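Local coordinates for methylxanthine N1-demethylase NdmA (PDB 6ICN), which catalyses the N1-demethylation of caffeine to theobromine and formaldehyde as a Rieske-type oxygenase carrying a [2Fe-2S] cluster, at residues 36-41 with 55-60; 173-178 with 278-283; 245-250 with 337-342; 27-32 with 144-149. All blocks are in the same frame, centred on the assembly; numbering follows the deposited sequence.

Contact 1: 36-41 with 55-60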
# COMPACT_ATOMS: atom_id res chain seq x y z
N HIS A 36 -26.96 4.21 -25.54
CA HIS A 36 -25.94 4.73 -24.64
C HIS A 36 -24.59 4.15 -25.01
O HIS A 36 -24.49 2.96 -25.32
CB HIS A 36 -26.26 4.37 -23.18
CG HIS A 36 -27.59 4.86 -22.71
ND1 HIS A 36 -27.83 6.17 -22.37
CD2 HIS A 36 -28.76 4.19 -22.49
CE1 HIS A 36 -29.09 6.30 -21.99
NE2 HIS A 36 -29.68 5.12 -22.05
N PRO A 37 -23.52 4.94 -24.91
CA PRO A 37 -22.17 4.40 -25.15
C PRO A 37 -21.75 3.58 -23.94
O PRO A 37 -22.04 3.95 -22.79
CB PRO A 37 -21.31 5.65 -25.29
CG PRO A 37 -21.99 6.66 -24.35
CD PRO A 37 -23.48 6.33 -24.41
N VAL A 38 -21.05 2.48 -24.18
CA VAL A 38 -20.61 1.64 -23.07
C VAL A 38 -19.10 1.50 -23.01
O VAL A 38 -18.57 1.21 -21.93
CB VAL A 38 -21.28 0.26 -23.10
CG1 VAL A 38 -22.80 0.42 -22.90
CG2 VAL A 38 -20.96 -0.51 -24.41
N CYS A 39 -18.40 1.72 -24.11
CA CYS A 39 -16.95 1.61 -24.14
C CYS A 39 -16.46 2.22 -25.43
O CYS A 39 -17.25 2.44 -26.36
CB CYS A 39 -16.50 0.14 -24.02
SG CYS A 39 -16.96 -0.93 -25.42
N THR A 40 -15.17 2.54 -25.47
CA THR A 40 -14.55 2.85 -26.75
C THR A 40 -14.19 1.56 -27.48
O THR A 40 -14.06 0.49 -26.87
CB THR A 40 -13.27 3.68 -26.57
OG1 THR A 40 -12.28 2.89 -25.90
CG2 THR A 40 -13.55 4.96 -25.76
N VAL A 41 -14.05 1.68 -28.80
CA VAL A 41 -13.55 0.55 -29.59
C VAL A 41 -12.18 0.13 -29.08
O VAL A 41 -11.90 -1.06 -28.92
CB VAL A 41 -13.53 0.91 -31.09
CG1 VAL A 41 -12.82 -0.20 -31.90
CG2 VAL A 41 -14.96 1.08 -31.60
N LEU A 55 -15.58 -8.13 -23.68
CA LEU A 55 -15.39 -7.09 -22.67
C LEU A 55 -16.68 -6.99 -21.86
O LEU A 55 -17.76 -6.82 -22.43
CB LEU A 55 -15.07 -5.74 -23.32
CG LEU A 55 -15.10 -4.51 -22.39
CD1 LEU A 55 -14.00 -4.66 -21.34
CD2 LEU A 55 -14.97 -3.16 -23.15
N ALA A 56 -16.56 -7.09 -20.53
CA ALA A 56 -17.70 -6.83 -19.65
C ALA A 56 -17.97 -5.32 -19.56
O ALA A 56 -17.05 -4.53 -19.34
CB ALA A 56 -17.43 -7.38 -18.24
N VAL A 57 -19.24 -4.94 -19.70
CA VAL A 57 -19.68 -3.56 -19.52
C VAL A 57 -20.95 -3.59 -18.69
O VAL A 57 -21.61 -4.62 -18.53
CB VAL A 57 -19.92 -2.82 -20.84
CG1 VAL A 57 -18.64 -2.84 -21.70
CG2 VAL A 57 -21.09 -3.46 -21.61
N LYS A 58 -21.29 -2.42 -18.12
CA LYS A 58 -22.48 -2.27 -17.29
C LYS A 58 -23.23 -1.03 -17.74
O LYS A 58 -22.62 0.03 -17.95
CB LYS A 58 -22.14 -2.17 -15.79
CG LYS A 58 -23.38 -2.02 -14.91
CD LYS A 58 -23.00 -1.90 -13.43
CE LYS A 58 -22.76 -3.25 -12.80
NZ LYS A 58 -22.45 -3.11 -11.35
N LEU A 59 -24.54 -1.17 -17.89
CA LEU A 59 -25.39 -0.10 -18.41
C LEU A 59 -26.71 -0.17 -17.67
O LEU A 59 -27.35 -1.23 -17.69
CB LEU A 59 -25.58 -0.26 -19.92
CG LEU A 59 -26.67 0.63 -20.51
CD1 LEU A 59 -26.29 2.09 -20.34
CD2 LEU A 59 -26.82 0.31 -22.00
N LEU A 60 -27.09 0.92 -17.00
CA LEU A 60 -28.34 0.96 -16.23
C LEU A 60 -28.49 -0.26 -15.33
O LEU A 60 -29.56 -0.88 -15.27
CB LEU A 60 -29.55 1.11 -17.17
CG LEU A 60 -29.52 2.42 -17.95
CD1 LEU A 60 -30.49 2.40 -19.15
CD2 LEU A 60 -29.84 3.59 -17.02
O HOH W 1 -20.04 0.64 -19.33
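Where Val-38 meets Val-57, strands 36-40 and 55-59 run roughly antiparallel (152° between their directions), with their axes 7.3 Å apart. Both belong to the six-stranded antiparallel sheet of the Rieske domain and are its two outermost strands. The sheet therefore curls round until its edges face each other, and it closes like a barrel through side chains instead of backbone bonds. At the middle of the seam Val-38 CB lies 4.0 Å from Val-57 CG2, the two valines crossing at about a right angle. Toward one end Val-38 CG1 leans on Leu-59 CD2; toward the other, Cys-39 CB packs 3.7 Å from Leu-55 CD2. Leu-55 reaches this far because its CG is anti to the backbone N (chi1 169°), beside the carbonyl carbon.

His-36 covers the far end of the seam. Its CB is 3.6 Å from Leu-59 CD1, and that methyl continues obliquely along the ring to CG and CD2. Leu-60 CD1 also comes in obliquely, 4.1 Å from His-36 NE2. The ring is pinned by the hydrogen bond between His-36 NE2 and Leu-31 O. Cut back to alanine, this position would probably leave Leu-31 O without its donor and a gap beside Leu-59 CD1 and Leu-60 CD1. From the neighbouring domain, Lys-279 NZ hydrogen-bonds to Val-38 O. Val-38 O also accepts from a water 3.0 Å away, which donates to Lys-58 O as well and so bridges the strands.

Contact 2: 173-178 with 278-283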
# COMPACT_ATOMS: atom_id res chain seq x y z
N TYR A 173 -13.63 8.62 -18.49
CA TYR A 173 -13.41 9.06 -17.11
C TYR A 173 -14.65 8.75 -16.28
O TYR A 173 -15.78 8.96 -16.71
CB TYR A 173 -13.03 10.56 -17.05
CG TYR A 173 -14.04 11.53 -17.61
CD1 TYR A 173 -14.17 11.73 -18.99
CD2 TYR A 173 -14.88 12.27 -16.76
CE1 TYR A 173 -15.10 12.64 -19.50
CE2 TYR A 173 -15.80 13.19 -17.27
CZ TYR A 173 -15.91 13.37 -18.63
OH TYR A 173 -16.85 14.24 -19.13
N TRP A 174 -14.42 8.22 -15.09
CA TRP A 174 -15.51 7.75 -14.24
C TRP A 174 -15.79 8.76 -13.14
O TRP A 174 -14.86 9.22 -12.48
CB TRP A 174 -15.13 6.41 -13.61
CG TRP A 174 -15.07 5.30 -14.58
CD1 TRP A 174 -14.09 5.06 -15.50
CD2 TRP A 174 -16.01 4.25 -14.69
NE1 TRP A 174 -14.38 3.92 -16.21
CE2 TRP A 174 -15.55 3.40 -15.73
CE3 TRP A 174 -17.20 3.94 -14.04
CZ2 TRP A 174 -16.24 2.26 -16.10
CZ3 TRP A 174 -17.89 2.80 -14.41
CH2 TRP A 174 -17.41 1.98 -15.44
N TRP A 175 -17.06 9.10 -12.95
CA TRP A 175 -17.47 9.99 -11.87
C TRP A 175 -18.53 9.33 -11.00
O TRP A 175 -19.40 8.60 -11.48
CB TRP A 175 -18.05 11.30 -12.41
CG TRP A 175 -17.06 12.32 -12.89
CD1 TRP A 175 -15.70 12.19 -12.94
CD2 TRP A 175 -17.37 13.63 -13.35
NE1 TRP A 175 -15.14 13.36 -13.43
CE2 TRP A 175 -16.15 14.26 -13.68
CE3 TRP A 175 -18.56 14.35 -13.51
CZ2 TRP A 175 -16.09 15.56 -14.17
CZ3 TRP A 175 -18.50 15.65 -14.01
CH2 TRP A 175 -17.27 16.24 -14.32
N ASP A 176 -18.47 9.62 -9.70
CA ASP A 176 -19.51 9.24 -8.76
C ASP A 176 -20.62 10.29 -8.81
O ASP A 176 -20.87 11.02 -7.85
CB ASP A 176 -18.93 9.10 -7.36
CG ASP A 176 -19.92 8.54 -6.36
OD1 ASP A 176 -20.50 7.46 -6.62
OD2 ASP A 176 -20.10 9.16 -5.29
N ALA A 177 -21.25 10.40 -9.98
CA ALA A 177 -22.36 11.32 -10.19
C ALA A 177 -23.22 10.77 -11.31
O ALA A 177 -22.76 9.98 -12.14
CB ALA A 177 -21.87 12.73 -10.53
N THR A 178 -24.49 11.18 -11.32
CA THR A 178 -25.43 10.68 -12.32
C THR A 178 -25.25 11.37 -13.67
O THR A 178 -24.67 12.46 -13.79
CB THR A 178 -26.86 10.89 -11.84
OG1 THR A 178 -27.12 12.30 -11.73
CG2 THR A 178 -27.08 10.18 -10.51
N THR A 278 -21.28 7.34 -13.41
CA THR A 278 -21.20 7.55 -14.85
C THR A 278 -19.82 7.15 -15.36
O THR A 278 -18.80 7.39 -14.71
CB THR A 278 -21.47 9.01 -15.25
OG1 THR A 278 -20.83 9.91 -14.34
CG2 THR A 278 -22.97 9.28 -15.26
N LYS A 279 -19.82 6.53 -16.54
CA LYS A 279 -18.61 6.38 -17.33
C LYS A 279 -18.74 7.37 -18.48
O LYS A 279 -19.67 7.27 -19.29
CB LYS A 279 -18.47 4.94 -17.83
CG LYS A 279 -17.28 4.70 -18.74
CD LYS A 279 -17.32 3.26 -19.26
CE LYS A 279 -16.07 2.95 -20.07
NZ LYS A 279 -16.05 1.50 -20.52
N ASN A 280 -17.85 8.36 -18.51
CA ASN A 280 -18.02 9.51 -19.39
C ASN A 280 -17.02 9.47 -20.54
O ASN A 280 -15.88 9.05 -20.38
CB ASN A 280 -17.88 10.80 -18.59
CG ASN A 280 -18.90 10.86 -17.46
OD1 ASN A 280 -20.09 11.06 -17.71
ND2 ASN A 280 -18.45 10.61 -16.23
N PHE A 281 -17.47 9.92 -21.71
CA PHE A 281 -16.67 9.92 -22.92
C PHE A 281 -16.56 11.35 -23.46
O PHE A 281 -17.56 12.07 -23.52
CB PHE A 281 -17.29 9.00 -23.99
CG PHE A 281 -17.47 7.57 -23.54
CD1 PHE A 281 -18.60 7.19 -22.80
CD2 PHE A 281 -16.51 6.60 -23.83
CE1 PHE A 281 -18.77 5.87 -22.38
CE2 PHE A 281 -16.67 5.27 -23.40
CZ PHE A 281 -17.79 4.91 -22.68
N LEU A 282 -15.35 11.74 -23.84
CA LEU A 282 -15.11 12.99 -24.56
C LEU A 282 -14.38 12.67 -25.86
O LEU A 282 -13.33 12.01 -25.85
CB LEU A 282 -14.28 13.99 -23.74
CG LEU A 282 -13.97 15.29 -24.52
CD1 LEU A 282 -15.25 16.11 -24.72
CD2 LEU A 282 -12.88 16.13 -23.84
N ILE A 283 -14.94 13.13 -26.96
CA ILE A 283 -14.27 13.15 -28.26
C ILE A 283 -14.14 14.61 -28.65
O ILE A 283 -15.11 15.37 -28.53
CB ILE A 283 -15.06 12.37 -29.32
CG1 ILE A 283 -15.41 10.97 -28.83
CG2 ILE A 283 -14.27 12.29 -30.63
CD1 ILE A 283 -16.24 10.17 -29.81
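Tyr-173 O is gripped twice by Asn-280, with Asn-280 N at 2.8 Å and Asn-280 ND2 at 3.2 Å, from opposite faces of the carbonyl plane. The setting is an antiparallel pair, edge strand 166-175 against 277-286, in the seven-stranded sheet of the catalytic domain, the helix-grip fold of Rieske oxygenases. Tyr-173 with Asn-280 and Trp-175 with Thr-278 are hydrogen-bonded pairs, and Trp-174 with Lys-279 between them is a non-hydrogen-bonded one.

On the face that carries Tyr-173, the phenol ring folds over Asn-280, whose CB makes a CH-pi contact 3.4 Å from the ring centroid. The tyrosine gets there with CG between its backbone N and carbonyl carbon (chi1 60°). Its hydroxyl is held by Asn-268 and Arg-182. On the other face the Trp-174 indole lies over the extended aliphatic chain of Lys-279, with CZ2 3.5 Å from Lys-279 CD; the ammonium runs on to Val-38 O and Glu-43.

Asn-280 OD1 is hydrogen-bonded to Ser-270 OG. A polar chain runs from the paired residues to the strand end: Asn-280 ND2 donates to Thr-278 OG1, and Thr-278 OG1 donates to Ala-177 O at 2.9 Å, arriving above that carbonyl's plane.

Contact 3: 245-250 with 337-342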
# COMPACT_ATOMS: atom_id res chain seq x y z
N CYS A 245 -27.78 18.95 -28.56
CA CYS A 245 -27.77 18.00 -27.45
C CYS A 245 -28.77 16.90 -27.76
O CYS A 245 -29.98 17.08 -27.59
CB CYS A 245 -28.11 18.70 -26.14
SG CYS A 245 -27.03 20.10 -25.74
N SER A 246 -28.27 15.75 -28.20
CA SER A 246 -29.12 14.58 -28.45
C SER A 246 -29.62 14.03 -27.12
O SER A 246 -28.84 13.54 -26.30
CB SER A 246 -28.35 13.51 -29.22
OG SER A 246 -27.98 13.98 -30.51
N MET A 247 -30.93 14.11 -26.88
CA MET A 247 -31.47 13.69 -25.58
C MET A 247 -31.32 12.20 -25.41
O MET A 247 -31.51 11.45 -26.37
CB MET A 247 -32.95 14.10 -25.44
CG MET A 247 -33.13 15.61 -25.43
SD MET A 247 -32.50 16.33 -23.87
CE MET A 247 -33.74 15.77 -22.75
N PRO A 248 -31.00 11.75 -24.18
CA PRO A 248 -30.90 12.53 -22.94
C PRO A 248 -29.51 12.99 -22.50
O PRO A 248 -29.45 13.90 -21.68
CB PRO A 248 -31.44 11.57 -21.89
CG PRO A 248 -31.07 10.21 -22.42
CD PRO A 248 -31.09 10.30 -23.92
N PHE A 249 -28.42 12.37 -22.96
CA PHE A 249 -27.15 12.59 -22.29
C PHE A 249 -25.99 13.01 -23.18
O PHE A 249 -24.86 13.15 -22.68
CB PHE A 249 -26.73 11.32 -21.52
CG PHE A 249 -27.70 10.90 -20.45
CD1 PHE A 249 -28.25 11.83 -19.57
CD2 PHE A 249 -28.06 9.57 -20.33
CE1 PHE A 249 -29.17 11.43 -18.60
CE2 PHE A 249 -28.97 9.16 -19.35
CZ PHE A 249 -29.53 10.11 -18.48
N ALA A 250 -26.20 13.21 -24.47
CA ALA A 250 -25.11 13.53 -25.37
C ALA A 250 -25.11 15.02 -25.69
O ALA A 250 -26.16 15.60 -25.97
CB ALA A 250 -25.21 12.72 -26.66
N LYS A 337 -37.40 19.67 -17.43
CA LYS A 337 -38.78 19.65 -17.93
C LYS A 337 -38.95 18.62 -19.04
O LYS A 337 -39.90 17.83 -19.02
CB LYS A 337 -39.16 21.04 -18.42
CG LYS A 337 -40.58 21.13 -19.00
CD LYS A 337 -40.90 22.56 -19.37
CE LYS A 337 -42.23 22.64 -20.10
NZ LYS A 337 -42.56 24.06 -20.41
N TRP A 338 -38.03 18.61 -20.01
CA TRP A 338 -38.14 17.64 -21.10
C TRP A 338 -37.96 16.22 -20.59
O TRP A 338 -38.71 15.32 -20.98
CB TRP A 338 -37.12 17.96 -22.20
CG TRP A 338 -37.45 17.31 -23.54
CD1 TRP A 338 -38.48 16.46 -23.82
CD2 TRP A 338 -36.74 17.50 -24.76
NE1 TRP A 338 -38.45 16.11 -25.16
CE2 TRP A 338 -37.40 16.74 -25.76
CE3 TRP A 338 -35.62 18.27 -25.11
CZ2 TRP A 338 -36.94 16.70 -27.07
CZ3 TRP A 338 -35.18 18.24 -26.41
CH2 TRP A 338 -35.84 17.45 -27.39
N LEU A 339 -36.98 15.98 -19.71
CA LEU A 339 -36.83 14.63 -19.16
C LEU A 339 -38.10 14.16 -18.47
O LEU A 339 -38.51 13.00 -18.60
CB LEU A 339 -35.65 14.57 -18.18
CG LEU A 339 -34.25 14.67 -18.76
CD1 LEU A 339 -33.23 14.47 -17.62
CD2 LEU A 339 -34.02 13.67 -19.86
N ARG A 340 -38.74 15.05 -17.69
CA ARG A 340 -40.01 14.72 -17.04
C ARG A 340 -41.07 14.32 -18.06
O ARG A 340 -41.80 13.33 -17.87
CB ARG A 340 -40.51 15.90 -16.18
CG ARG A 340 -41.72 15.57 -15.27
CD ARG A 340 -42.26 16.78 -14.46
NE ARG A 340 -41.24 17.81 -14.24
CZ ARG A 340 -41.33 19.10 -14.59
NH1 ARG A 340 -42.39 19.56 -15.25
NH2 ARG A 340 -40.30 19.91 -14.29
N GLU A 341 -41.15 15.07 -19.17
CA GLU A 341 -42.13 14.76 -20.21
C GLU A 341 -41.84 13.41 -20.85
O GLU A 341 -42.77 12.67 -21.19
CB GLU A 341 -42.12 15.85 -21.28
CG GLU A 341 -42.66 17.20 -20.83
CD GLU A 341 -42.50 18.26 -21.89
OE1 GLU A 341 -42.28 17.89 -23.07
OE2 GLU A 341 -42.58 19.46 -21.57
N LEU A 342 -40.56 13.09 -21.04
CA LEU A 342 -40.22 11.81 -21.64
C LEU A 342 -40.59 10.66 -20.71
O LEU A 342 -41.10 9.62 -21.16
CB LEU A 342 -38.72 11.78 -22.00
CG LEU A 342 -38.31 12.69 -23.17
CD1 LEU A 342 -36.81 12.96 -23.23
CD2 LEU A 342 -38.80 12.09 -24.51
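Helix 330-348, the last but one of the chain, packs here on the tip of a beta hairpin of the catalytic domain, the turn that joins strands 239-246 and 250-257. Ala-250 N bonds back to Ser-246 O and closes the turn, and a cis peptide before Pro-248 shapes its tip. Met-247 stands out from the turn and does most of the touching. Its CG sits over one face of the Trp-338 indole, 3.7 Å from the centroid of the six-membered ring, nearest CZ3 and shifted toward the rim. The sulfur follows obliquely, with SD 4.5 Å from the same centroid.

The methionine chain is bent at both outer torsions (chi2 -71°, chi3 -72°). The bends turn CE toward the next residues of the helix, where it reaches Leu-339 CD2 at 3.6 Å and Leu-342 CD1 at 4.2 Å. Leu-339 CD2 is shared, because Pro-248 CB touches it from the turn at 3.9 Å.

Trp-338 is fixed from several directions. NE1 donates to Ala-356 O in helix 350-358, Phe-220 meets the ring edge-to-face, and Arg-215 makes a cation-pi contact with it. With a leucine in its place, Met-247 CG and SD would probably lose the flat surface they rest on, and Ala-356 O would be left without the indole N-H. All five residues that touch are buried, and they meet through carbon and sulfur alone. SD beside the indole makes a Met-aromatic contact, with a CH-pi contact from CG, here joining a helix to a hairpin tip.

Contact 4: 27-32 with 144-149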
# COMPACT_ATOMS: atom_id res chain seq x y z
N GLU A 27 -38.30 4.91 -11.95
CA GLU A 27 -37.95 6.20 -12.53
C GLU A 27 -37.11 6.06 -13.79
O GLU A 27 -37.19 6.93 -14.67
CB GLU A 27 -37.16 7.02 -11.50
CG GLU A 27 -37.96 7.47 -10.29
CD GLU A 27 -38.96 8.57 -10.62
OE1 GLU A 27 -38.52 9.68 -10.99
OE2 GLU A 27 -40.19 8.31 -10.52
N ARG A 28 -36.32 4.99 -13.91
CA ARG A 28 -35.24 4.92 -14.88
C ARG A 28 -35.58 4.06 -16.08
O ARG A 28 -34.78 3.99 -17.02
CB ARG A 28 -33.98 4.35 -14.21
CG ARG A 28 -33.55 5.14 -12.97
CD ARG A 28 -32.00 5.23 -12.88
NE ARG A 28 -31.52 6.51 -13.35
CZ ARG A 28 -30.25 6.74 -13.72
NH1 ARG A 28 -29.87 7.96 -14.14
NH2 ARG A 28 -29.36 5.76 -13.68
N GLU A 29 -36.74 3.40 -16.07
CA GLU A 29 -37.06 2.46 -17.13
C GLU A 29 -37.01 3.14 -18.49
O GLU A 29 -36.52 2.56 -19.47
CB GLU A 29 -38.43 1.85 -16.86
CG GLU A 29 -38.98 0.99 -17.97
CD GLU A 29 -38.38 -0.40 -18.01
OE1 GLU A 29 -37.65 -0.78 -17.05
OE2 GLU A 29 -38.66 -1.13 -18.99
N TYR A 30 -37.47 4.39 -18.58
CA TYR A 30 -37.55 5.06 -19.87
C TYR A 30 -36.18 5.22 -20.51
O TYR A 30 -36.07 5.23 -21.73
CB TYR A 30 -38.27 6.41 -19.73
CG TYR A 30 -37.42 7.58 -19.28
CD1 TYR A 30 -37.05 7.73 -17.94
CD2 TYR A 30 -37.01 8.54 -20.18
CE1 TYR A 30 -36.27 8.81 -17.53
CE2 TYR A 30 -36.24 9.63 -19.79
CZ TYR A 30 -35.86 9.75 -18.46
OH TYR A 30 -35.10 10.82 -18.07
N LEU A 31 -35.11 5.31 -19.70
CA LEU A 31 -33.77 5.46 -20.26
C LEU A 31 -33.32 4.23 -21.06
O LEU A 31 -32.43 4.36 -21.90
CB LEU A 31 -32.76 5.76 -19.14
CG LEU A 31 -33.00 7.11 -18.45
CD1 LEU A 31 -32.04 7.27 -17.26
CD2 LEU A 31 -32.80 8.23 -19.44
N ARG A 32 -33.91 3.06 -20.82
CA ARG A 32 -33.53 1.85 -21.55
C ARG A 32 -33.84 1.97 -23.04
O ARG A 32 -33.27 1.23 -23.84
CB ARG A 32 -34.24 0.62 -20.97
CG ARG A 32 -33.90 0.33 -19.50
CD ARG A 32 -34.74 -0.81 -18.92
NE ARG A 32 -34.61 -2.05 -19.67
CZ ARG A 32 -33.73 -3.00 -19.40
NH1 ARG A 32 -32.90 -2.85 -18.36
NH2 ARG A 32 -33.67 -4.10 -20.14
N ARG A 144 -28.53 -0.23 -27.08
CA ARG A 144 -29.91 0.12 -26.72
C ARG A 144 -30.57 -1.09 -26.10
O ARG A 144 -30.74 -2.12 -26.77
CB ARG A 144 -30.71 0.61 -27.93
CG ARG A 144 -32.17 0.95 -27.56
CD ARG A 144 -32.89 1.59 -28.74
NE ARG A 144 -32.92 0.70 -29.91
CZ ARG A 144 -33.36 1.07 -31.11
NH1 ARG A 144 -33.81 2.31 -31.31
NH2 ARG A 144 -33.36 0.21 -32.12
N LEU A 145 -30.94 -0.98 -24.82
CA LEU A 145 -31.45 -2.14 -24.10
C LEU A 145 -32.86 -2.52 -24.53
O LEU A 145 -33.19 -3.71 -24.59
CB LEU A 145 -31.42 -1.88 -22.60
CG LEU A 145 -30.01 -1.89 -21.99
CD1 LEU A 145 -30.07 -1.35 -20.58
CD2 LEU A 145 -29.44 -3.30 -22.00
N ASP A 146 -33.71 -1.53 -24.78
CA ASP A 146 -35.10 -1.76 -25.20
C ASP A 146 -35.31 -1.11 -26.56
O ASP A 146 -35.25 0.13 -26.69
CB ASP A 146 -36.08 -1.20 -24.16
CG ASP A 146 -37.49 -1.73 -24.36
OD1 ASP A 146 -37.89 -1.91 -25.52
OD2 ASP A 146 -38.20 -1.98 -23.36
N SER A 147 -35.57 -1.94 -27.57
CA SER A 147 -35.77 -1.44 -28.92
C SER A 147 -37.24 -1.46 -29.32
O SER A 147 -37.55 -1.18 -30.49
CB SER A 147 -34.94 -2.25 -29.93
OG SER A 147 -33.54 -2.18 -29.64
N SER A 148 -38.15 -1.74 -28.38
CA SER A 148 -39.55 -2.00 -28.74
C SER A 148 -40.28 -0.74 -29.21
O SER A 148 -41.21 -0.83 -30.02
CB SER A 148 -40.29 -2.64 -27.57
OG SER A 148 -40.36 -1.78 -26.44
N PHE A 149 -39.89 0.44 -28.72
CA PHE A 149 -40.52 1.66 -29.23
C PHE A 149 -39.97 2.06 -30.59
O PHE A 149 -40.64 2.78 -31.33
CB PHE A 149 -40.33 2.85 -28.27
CG PHE A 149 -41.14 2.77 -27.02
CD1 PHE A 149 -41.96 1.69 -26.75
CD2 PHE A 149 -41.10 3.82 -26.11
CE1 PHE A 149 -42.71 1.64 -25.58
CE2 PHE A 149 -41.85 3.79 -24.96
CZ PHE A 149 -42.65 2.70 -24.68
O HOH W 2 -37.21 -2.02 -20.87
O HOH W 3 -30.11 1.41 -23.58
O HOH W 4 -35.15 -4.92 -22.80
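Arg-32 begins against the other segment at once: its CB lies 4.1 Å from both Leu-145 CB and Asp-146 CB. CG and CD lead outward without close contact to Leu-145, and the bend at chi3 (57°) brings the guanidinium back over it. NE donates to a water 2.9 Å away, and the water in turn donates to Glu-29 OE2 and Asp-146 OD2. Those two carboxylate oxygens are 4.5 Å apart, so the water, together with the nearby arginine charge, probably eases their mutual repulsion. Next along, CZ sits 4.1 Å from Leu-145 CB, which lies under one face of the guanidinium.

The contact joins the segment before strand 35-40, the first strand of the Rieske domain's sheet, to the loop that follows strand 140-144, its neighbour in that sheet. Two strands side by side are thus fastened again, just before the start of one and after the end of the other. At the tip of the side chain the nitrogens part ways. NH1 is 3.9 Å from Leu-145 CD1 and makes a salt bridge to Glu-62. At the guanidinium edge, in plane, Arg-32 NH2 donates to a second water 3.2 Å off. That water donates to Leu-145 O.

The backbone of Arg-32 holds the loop too. Asp-146 N donates to Arg-32 O over 2.9 Å, approaching from well above the carbonyl plane (45° out of it). Asp-146 is steadied by an Asx turn. Its OD1 accepts from Ser-148 N, and Ser-148 OG donates to the same oxygen from the syn side, 2.6 Å away.

Contact 4 fastens the chain just outside the sheet whose seam contact 1 closes, and the two meet where His-36 NE2 lies 2.9 Å from Leu-31 O. Contact 1 also reaches across to the catalytic domain: Lys-279 NZ of contact 2 lies 2.9 Å from Val-38 O, and the Phe-281 ring packs on Val-38 and Cys-39. Contacts 2 and 3 reach the same sheet but do not touch. Contact 3 meets contact 4 instead, with Leu-339 CD2 3.5 Å from Tyr-30 OH. Contact 2 comes closest to the catalytic pocket: the Leu-282 side chain is about 4 Å from bound caffeine, and that of Trp-175 about 7 Å from the cobalt ion.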